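Thiol-activated cytolysin (Desulfobulbus propionicus, PDB 6NAL) is a toxin of the cholesterol-dependent cytolysin family that probably assembles into large beta-barrel pores in target membranes. Local coordinates at residues P231-Q243 with T330-K342. Residues are numbered along the deposited sequence; the frame is centred on the assembly and turned at random.
Sequences PPLFVKNVQYGRQ and TAAPLNYYTVFLK
Phe-234 and Val-339 form a hydrogen-bonded antiparallel pair. Phe-234 N reaches Val-339 O at 2.8 Å, and Val-339 N returns a bond to Phe-234 O. Similar backbone bonds run from Pro-232 O, which accepts from Leu-341 N, to the reciprocal pair Gly-241 and Ala-332. A classic beta bulge interrupts the ladder, with Lys-236 and Asn-237 both facing Tyr-337. Tyr-337 O takes Lys-236 N at 2.9 Å, and Asn-237 N bonds to it weakly at 3.4 Å. The register shifts back at Leu-334, whose N bonds to Gln-239 O at 2.9 Å.

The strands belong to a large antiparallel sheet, consistent with the central sheet of cholesterol-dependent cytolysins, where 332-340 pairs with the long strand 232-250. That strand also pairs with 187-202 and 287-294.

One side-chain hydrogen bond crosses the pair. Tyr-337 OH donates to Gln-239 OE1 at 3.0 Å, from above the amide plane. The extended Gln-239 chain brings its CD to the edge of the Tyr-337 ring. The Asn-335 amide is turned 79° from that of Gln-239, and its OD1 accepts from Lys-194.

Apolar side chains meet along the pair. Leu-233 CD2 sits over one face of the Phe-340 ring, 3.4 Å from Phe-340 CD1. Val-238 CG2 packs on Tyr-336 CB at 3.9 Å. With CG anti to its carbonyl carbon (chi1 -65°), Leu-334 lays its CD1 methyl against backbone, 3.8 Å from Gly-241 N.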
ATOM      1  N   PRO A 231      26.966  29.603  24.880  1.00 42.40           N
ATOM      2  CA  PRO A 231      26.314  30.747  25.563  1.00 38.36           C
ATOM      3  C   PRO A 231      25.573  30.296  26.804  1.00 36.21           C
ATOM      4  O   PRO A 231      25.286  29.096  26.944  1.00 35.19           O
ATOM      5  CB  PRO A 231      25.330  31.284  24.518  1.00 39.62           C
ATOM      6  CG  PRO A 231      25.105  30.120  23.575  1.00 42.47           C
ATOM      7  CD  PRO A 231      26.396  29.327  23.556  1.00 42.67           C
ATOM      8  N   PRO A 232      25.290  31.217  27.735  1.00 35.36           N
ATOM      9  CA  PRO A 232      24.622  30.828  28.976  1.00 38.70           C
ATOM     10  C   PRO A 232      23.132  30.711  28.755  1.00 34.05           C
ATOM     11  O   PRO A 232      22.533  31.463  27.973  1.00 28.86           O
ATOM     12  CB  PRO A 232      24.957  31.983  29.940  1.00 30.58           C
ATOM     13  CG  PRO A 232      25.066  33.170  29.030  1.00 35.41           C
ATOM     14  CD  PRO A 232      25.781  32.619  27.808  1.00 32.63           C
ATOM     15  N   LEU A 233      22.535  29.781  29.496  1.00 33.58           N
ATOM     16  CA  LEU A 233      21.089  29.616  29.497  1.00 37.46           C
ATOM     17  C   LEU A 233      20.487  29.779  30.886  1.00 37.90           C
ATOM     18  O   LEU A 233      21.160  29.637  31.909  1.00 41.37           O
ATOM     19  CB  LEU A 233      20.690  28.235  28.984  1.00 34.50           C
ATOM     20  CG  LEU A 233      21.250  27.771  27.668  1.00 41.20           C
ATOM     21  CD1 LEU A 233      21.189  26.255  27.614  1.00 43.90           C
ATOM     22  CD2 LEU A 233      20.494  28.372  26.541  1.00 39.24           C
ATOM     23  N   PHE A 234      19.176  30.027  30.886  1.00 37.91           N
ATOM     24  CA  PHE A 234      18.386  30.304  32.076  1.00 30.99           C
ATOM     25  C   PHE A 234      17.140  29.416  32.057  1.00 33.93           C
ATOM     26  O   PHE A 234      16.305  29.530  31.149  1.00 32.38           O
ATOM     27  CB  PHE A 234      18.017  31.794  32.079  1.00 30.20           C
ATOM     28  CG  PHE A 234      17.112  32.216  33.179  1.00 31.73           C
ATOM     29  CD1 PHE A 234      17.617  32.594  34.391  1.00 36.02           C
ATOM     30  CD2 PHE A 234      15.758  32.311  32.978  1.00 34.04           C
ATOM     31  CE1 PHE A 234      16.766  32.980  35.411  1.00 39.45           C
ATOM     32  CE2 PHE A 234      14.905  32.762  33.971  1.00 34.88           C
ATOM     33  CZ  PHE A 234      15.417  33.085  35.193  1.00 33.98           C
ATOM     34  N   VAL A 235      17.012  28.549  33.058  1.00 30.70           N
ATOM     35  CA  VAL A 235      15.852  27.705  33.213  1.00 27.13           C
ATOM     36  C   VAL A 235      14.660  28.573  33.567  1.00 33.48           C
ATOM     37  O   VAL A 235      14.504  29.039  34.705  1.00 32.36           O
ATOM     38  CB  VAL A 235      16.100  26.613  34.249  1.00 24.23           C
ATOM     39  CG1 VAL A 235      14.921  25.713  34.333  1.00 34.85           C
ATOM     40  CG2 VAL A 235      17.314  25.791  33.867  1.00 31.82           C
ATOM     41  N   LYS A 236      13.791  28.752  32.574  1.00 31.72           N
ATOM     42  CA  LYS A 236      12.604  29.578  32.714  1.00 35.96           C
ATOM     43  C   LYS A 236      11.427  28.849  33.351  1.00 35.11           C
ATOM     44  O   LYS A 236      10.566  29.487  33.976  1.00 35.19           O
ATOM     45  CB  LYS A 236      12.161  30.096  31.357  1.00 40.74           C
ATOM     46  CG  LYS A 236      11.222  31.250  31.477  1.00 46.52           C
ATOM     47  CD  LYS A 236      10.758  31.732  30.110  1.00 56.50           C
ATOM     48  CE  LYS A 236       9.666  32.784  30.257  1.00 67.57           C
ATOM     49  NZ  LYS A 236       9.138  33.229  28.948  1.00 74.28           N
ATOM     50  N   ASN A 237      11.343  27.532  33.201  1.00 34.67           N
ATOM     51  CA  ASN A 237      10.131  26.857  33.644  1.00 28.85           C
ATOM     52  C   ASN A 237      10.398  25.369  33.762  1.00 29.22           C
ATOM     53  O   ASN A 237      11.109  24.800  32.936  1.00 35.31           O
ATOM     54  CB  ASN A 237       8.993  27.150  32.643  1.00 33.20           C
ATOM     55  CG  ASN A 237       7.628  26.749  33.157  1.00 36.83           C
ATOM     56  OD1 ASN A 237       7.213  27.100  34.256  1.00 45.70           O
ATOM     57  ND2 ASN A 237       6.925  26.003  32.352  1.00 34.25           N
ATOM     58  N   VAL A 238       9.892  24.774  34.834  1.00 27.45           N
ATOM     59  CA  VAL A 238       9.882  23.338  35.053  1.00 32.08           C
ATOM     60  C   VAL A 238       8.448  22.920  35.331  1.00 39.54           C
ATOM     61  O   VAL A 238       7.718  23.626  36.037  1.00 37.91           O
ATOM     62  CB  VAL A 238      10.773  22.909  36.236  1.00 28.39           C
ATOM     63  CG1 VAL A 238      10.835  21.399  36.318  1.00 33.64           C
ATOM     64  CG2 VAL A 238      12.166  23.486  36.146  1.00 31.52           C
ATOM     65  N   GLN A 239       8.048  21.780  34.785  1.00 33.89           N
ATOM     66  CA  GLN A 239       6.738  21.209  35.036  1.00 34.44           C
ATOM     67  C   GLN A 239       6.901  20.021  35.945  1.00 33.59           C
ATOM     68  O   GLN A 239       7.858  19.267  35.808  1.00 33.27           O
ATOM     69  CB  GLN A 239       6.062  20.689  33.761  1.00 35.89           C
ATOM     70  CG  GLN A 239       6.042  21.636  32.642  1.00 35.27           C
ATOM     71  CD  GLN A 239       5.634  20.950  31.301  1.00 47.58           C
ATOM     72  OE1 GLN A 239       5.226  21.637  30.390  1.00 45.27           O
ATOM     73  NE2 GLN A 239       5.738  19.611  31.206  1.00 45.53           N
ATOM     74  N   TYR A 240       5.947  19.822  36.826  1.00 26.34           N
ATOM     75  CA  TYR A 240       6.005  18.744  37.800  1.00 33.04           C
ATOM     76  C   TYR A 240       4.732  17.907  37.712  1.00 29.67           C
ATOM     77  O   TYR A 240       3.630  18.442  37.580  1.00 34.99           O
ATOM     78  CB  TYR A 240       6.144  19.295  39.254  1.00 32.07           C
ATOM     79  CG  TYR A 240       7.366  20.113  39.470  1.00 33.44           C
ATOM     80  CD1 TYR A 240       7.400  21.419  39.045  1.00 30.55           C
ATOM     81  CD2 TYR A 240       8.496  19.586  40.062  1.00 30.26           C
ATOM     82  CE1 TYR A 240       8.498  22.187  39.229  1.00 38.87           C
ATOM     83  CE2 TYR A 240       9.633  20.367  40.260  1.00 32.82           C
ATOM     84  CZ  TYR A 240       9.608  21.674  39.847  1.00 40.42           C
ATOM     85  OH  TYR A 240      10.678  22.502  39.952  1.00 44.94           O
ATOM     86  N   GLY A 241       4.866  16.606  37.847  1.00 33.31           N
ATOM     87  CA  GLY A 241       3.682  15.805  37.766  1.00 29.19           C
ATOM     88  C   GLY A 241       3.970  14.335  37.835  1.00 33.37           C
ATOM     89  O   GLY A 241       4.794  13.918  38.633  1.00 30.96           O
ATOM     90  N   ARG A 242       3.304  13.545  36.981  1.00 33.71           N
ATOM     91  CA  ARG A 242       3.288  12.092  37.065  1.00 33.02           C
ATOM     92  C   ARG A 242       3.300  11.509  35.662  1.00 29.72           C
ATOM     93  O   ARG A 242       2.680  12.041  34.750  1.00 35.20           O
ATOM     94  CB  ARG A 242       2.024  11.625  37.792  1.00 29.79           C
ATOM     95  CG  ARG A 242       1.792  10.132  37.868  1.00 28.35           C
ATOM     96  CD  ARG A 242       0.546   9.912  38.786  1.00 41.88           C
ATOM     97  NE  ARG A 242       0.005   8.565  38.754  1.00 51.49           N
ATOM     98  CZ  ARG A 242       0.474   7.556  39.474  1.00 49.42           C
ATOM     99  NH1 ARG A 242       1.497   7.781  40.276  1.00 50.66           N
ATOM    100  NH2 ARG A 242      -0.099   6.348  39.418  1.00 57.57           N
ATOM    101  N   GLN A 243       3.884  10.346  35.526  1.00 33.15           N
ATOM    102  CA  GLN A 243       4.164   9.793  34.221  1.00 34.99           C
ATOM    103  C   GLN A 243       4.099   8.283  34.373  1.00 29.60           C
ATOM    104  O   GLN A 243       4.648   7.709  35.311  1.00 35.25           O
ATOM    105  CB  GLN A 243       5.520  10.304  33.728  1.00 30.76           C
ATOM    106  CG  GLN A 243       5.658  10.433  32.263  1.00 47.72           C
ATOM    107  CD  GLN A 243       6.786  11.361  31.855  1.00 40.50           C
ATOM    108  OE1 GLN A 243       6.714  11.965  30.794  1.00 54.31           O
ATOM    109  NE2 GLN A 243       7.825  11.468  32.671  1.00 38.04           N
ATOM    110  N   THR A 330       5.371  13.425  46.739  1.00 55.35           N
ATOM    111  CA  THR A 330       5.736  14.548  45.905  1.00 56.02           C
ATOM    112  C   THR A 330       5.326  14.337  44.444  1.00 57.30           C
ATOM    113  O   THR A 330       4.902  13.262  44.018  1.00 49.84           O
ATOM    114  CB  THR A 330       7.256  14.777  45.980  1.00 59.00           C
ATOM    115  OG1 THR A 330       7.942  13.516  45.976  1.00 53.49           O
ATOM    116  CG2 THR A 330       7.657  15.536  47.260  1.00 74.66           C
ATOM    117  N   ALA A 331       5.466  15.396  43.672  1.00 46.72           N
ATOM    118  CA  ALA A 331       5.406  15.263  42.239  1.00 39.20           C
ATOM    119  C   ALA A 331       6.818  15.176  41.659  1.00 39.90           C
ATOM    120  O   ALA A 331       7.791  15.646  42.253  1.00 43.57           O
ATOM    121  CB  ALA A 331       4.657  16.425  41.614  1.00 38.02           C
ATOM    122  N   ALA A 332       6.923  14.561  40.483  1.00 33.46           N
ATOM    123  CA  ALA A 332       8.256  14.463  39.890  1.00 29.51           C
ATOM    124  C   ALA A 332       8.470  15.581  38.887  1.00 30.17           C
ATOM    125  O   ALA A 332       7.505  16.048  38.263  1.00 28.98           O
ATOM    126  CB  ALA A 332       8.442  13.123  39.203  1.00 34.68           C
ATOM    127  N   PRO A 333       9.693  16.100  38.753  1.00 34.10           N
ATOM    128  CA  PRO A 333       9.961  17.007  37.641  1.00 32.65           C
ATOM    129  C   PRO A 333       9.911  16.219  36.346  1.00 30.48           C
ATOM    130  O   PRO A 333      10.374  15.080  36.279  1.00 39.88           O
ATOM    131  CB  PRO A 333      11.373  17.546  37.930  1.00 38.16           C
ATOM    132  CG  PRO A 333      11.977  16.613  38.922  1.00 39.36           C
ATOM    133  CD  PRO A 333      10.808  16.076  39.727  1.00 39.70           C
ATOM    134  N   LEU A 334       9.334  16.832  35.323  1.00 30.57           N
ATOM    135  CA  LEU A 334       9.076  16.140  34.068  1.00 35.04           C
ATOM    136  C   LEU A 334       9.830  16.815  32.947  1.00 32.46           C
ATOM    137  O   LEU A 334      10.724  16.211  32.364  1.00 40.44           O
ATOM    138  CB  LEU A 334       7.587  16.113  33.734  1.00 27.11           C
ATOM    139  CG  LEU A 334       6.754  15.317  34.711  1.00 33.03           C
ATOM    140  CD1 LEU A 334       5.296  15.247  34.339  1.00 40.56           C
ATOM    141  CD2 LEU A 334       7.337  13.901  34.869  1.00 33.81           C
ATOM    142  N   ASN A 335       9.518  18.068  32.668  1.00 36.75           N
ATOM    143  CA  ASN A 335      10.187  18.767  31.586  1.00 35.94           C
ATOM    144  C   ASN A 335      10.589  20.153  32.061  1.00 34.81           C
ATOM    145  O   ASN A 335       9.989  20.705  32.984  1.00 29.87           O
ATOM    146  CB  ASN A 335       9.284  18.831  30.358  1.00 40.52           C
ATOM    147  CG  ASN A 335       8.941  17.440  29.801  1.00 41.87           C
ATOM    148  OD1 ASN A 335       7.917  16.840  30.166  1.00 56.05           O
ATOM    149  ND2 ASN A 335       9.786  16.933  28.925  1.00 34.67           N
ATOM    150  N   TYR A 336      11.629  20.694  31.445  1.00 29.18           N
ATOM    151  CA  TYR A 336      12.079  22.041  31.740  1.00 31.40           C
ATOM    152  C   TYR A 336      12.343  22.720  30.404  1.00 33.11           C
ATOM    153  O   TYR A 336      12.570  22.075  29.376  1.00 33.40           O
ATOM    154  CB  TYR A 336      13.296  22.075  32.746  1.00 36.44           C
ATOM    155  CG  TYR A 336      14.635  21.647  32.224  1.00 26.85           C
ATOM    156  CD1 TYR A 336      14.915  20.319  32.014  1.00 27.54           C
ATOM    157  CD2 TYR A 336      15.625  22.579  31.940  1.00 30.29           C
ATOM    158  CE1 TYR A 336      16.126  19.907  31.464  1.00 35.91           C
ATOM    159  CE2 TYR A 336      16.864  22.174  31.435  1.00 30.97           C
ATOM    160  CZ  TYR A 336      17.101  20.839  31.206  1.00 41.75           C
ATOM    161  OH  TYR A 336      18.308  20.439  30.701  1.00 35.49           O
ATOM    162  N   TYR A 337      12.245  24.042  30.441  1.00 34.88           N
ATOM    163  CA  TYR A 337      12.355  24.921  29.293  1.00 33.96           C
ATOM    164  C   TYR A 337      13.398  25.971  29.615  1.00 37.14           C
ATOM    165  O   TYR A 337      13.381  26.560  30.711  1.00 31.44           O
ATOM    166  CB  TYR A 337      11.008  25.572  28.964  1.00 36.53           C
ATOM    167  CG  TYR A 337       9.967  24.493  28.711  1.00 46.47           C
ATOM    168  CD1 TYR A 337       9.240  23.941  29.772  1.00 42.13           C
ATOM    169  CD2 TYR A 337       9.761  23.970  27.427  1.00 42.59           C
ATOM    170  CE1 TYR A 337       8.321  22.945  29.564  1.00 44.01           C
ATOM    171  CE2 TYR A 337       8.835  22.961  27.211  1.00 47.67           C
ATOM    172  CZ  TYR A 337       8.116  22.454  28.289  1.00 51.10           C
ATOM    173  OH  TYR A 337       7.197  21.441  28.100  1.00 60.13           O
ATOM    174  N   THR A 338      14.338  26.133  28.680  1.00 31.46           N
ATOM    175  CA  THR A 338      15.452  27.055  28.795  1.00 37.37           C
ATOM    176  C   THR A 338      15.250  28.190  27.814  1.00 39.64           C
ATOM    177  O   THR A 338      14.725  28.001  26.714  1.00 44.65           O
ATOM    178  CB  THR A 338      16.828  26.422  28.474  1.00 35.12           C
ATOM    179  OG1 THR A 338      16.772  25.628  27.272  1.00 58.82           O
ATOM    180  CG2 THR A 338      17.257  25.570  29.601  1.00 36.01           C
ATOM    181  N   VAL A 339      15.749  29.341  28.195  1.00 32.02           N
ATOM    182  CA  VAL A 339      15.854  30.523  27.365  1.00 37.45           C
ATOM    183  C   VAL A 339      17.326  30.979  27.406  1.00 42.16           C
ATOM    184  O   VAL A 339      18.058  30.672  28.354  1.00 40.13           O
ATOM    185  CB  VAL A 339      14.809  31.519  27.917  1.00 49.40           C
ATOM    186  CG1 VAL A 339      15.367  32.333  29.098  1.00 38.78           C
ATOM    187  CG2 VAL A 339      14.198  32.347  26.813  1.00 52.71           C
ATOM    188  N   PHE A 340      17.800  31.597  26.320  1.00 40.93           N
ATOM    189  CA  PHE A 340      19.147  32.158  26.306  1.00 38.24           C
ATOM    190  C   PHE A 340      19.207  33.372  27.237  1.00 49.85           C
ATOM    191  O   PHE A 340      18.289  34.199  27.268  1.00 45.30           O
ATOM    192  CB  PHE A 340      19.575  32.542  24.886  1.00 45.12           C
ATOM    193  CG  PHE A 340      19.883  31.352  24.021  1.00 36.82           C
ATOM    194  CD1 PHE A 340      21.098  30.678  24.146  1.00 34.97           C
ATOM    195  CD2 PHE A 340      18.959  30.909  23.092  1.00 41.27           C
ATOM    196  CE1 PHE A 340      21.390  29.556  23.351  1.00 39.82           C
ATOM    197  CE2 PHE A 340      19.221  29.792  22.295  1.00 42.15           C
ATOM    198  CZ  PHE A 340      20.431  29.099  22.420  1.00 40.73           C
ATOM    199  N   LEU A 341      20.288  33.480  28.019  1.00 38.94           N
ATOM    200  CA  LEU A 341      20.308  34.527  29.037  1.00 46.27           C
ATOM    201  C   LEU A 341      20.498  35.898  28.412  1.00 48.85           C
ATOM    202  O   LEU A 341      19.882  36.871  28.857  1.00 58.10           O
ATOM    203  CB  LEU A 341      21.394  34.241  30.064  1.00 42.44           C
ATOM    204  CG  LEU A 341      21.604  35.311  31.139  1.00 45.54           C
ATOM    205  CD1 LEU A 341      20.337  35.599  31.949  1.00 45.00           C
ATOM    206  CD2 LEU A 341      22.763  34.898  32.043  1.00 45.73           C
ATOM    207  N   LYS A 342      21.300  35.977  27.354  1.00 46.87           N
ATOM    208  CA  LYS A 342      21.620  37.246  26.695  1.00 55.02           C
ATOM    209  C   LYS A 342      20.377  38.093  26.355  1.00 55.64           C
ATOM    210  O   LYS A 342      20.319  39.291  26.656  1.00 53.50           O
ATOM    211  CB  LYS A 342      22.365  36.958  25.412  1.00 54.38           C
ATOM    212  CG  LYS A 342      22.566  38.197  24.439  1.00 55.76           C
ATOM    213  CD  LYS A 342      23.049  37.757  23.047  1.00 51.68           C
ATOM    214  CE  LYS A 342      23.132  38.980  22.101  1.00 63.88           C
ATOM    215  NZ  LYS A 342      23.708  38.661  20.723  1.00 63.22           N
TER
HETATM  216  O   HOH W   1      22.886  33.707  26.255  1.00 46.65           O
HETATM  217  O   HOH W   2      10.079  13.098  31.470  1.00 49.99           O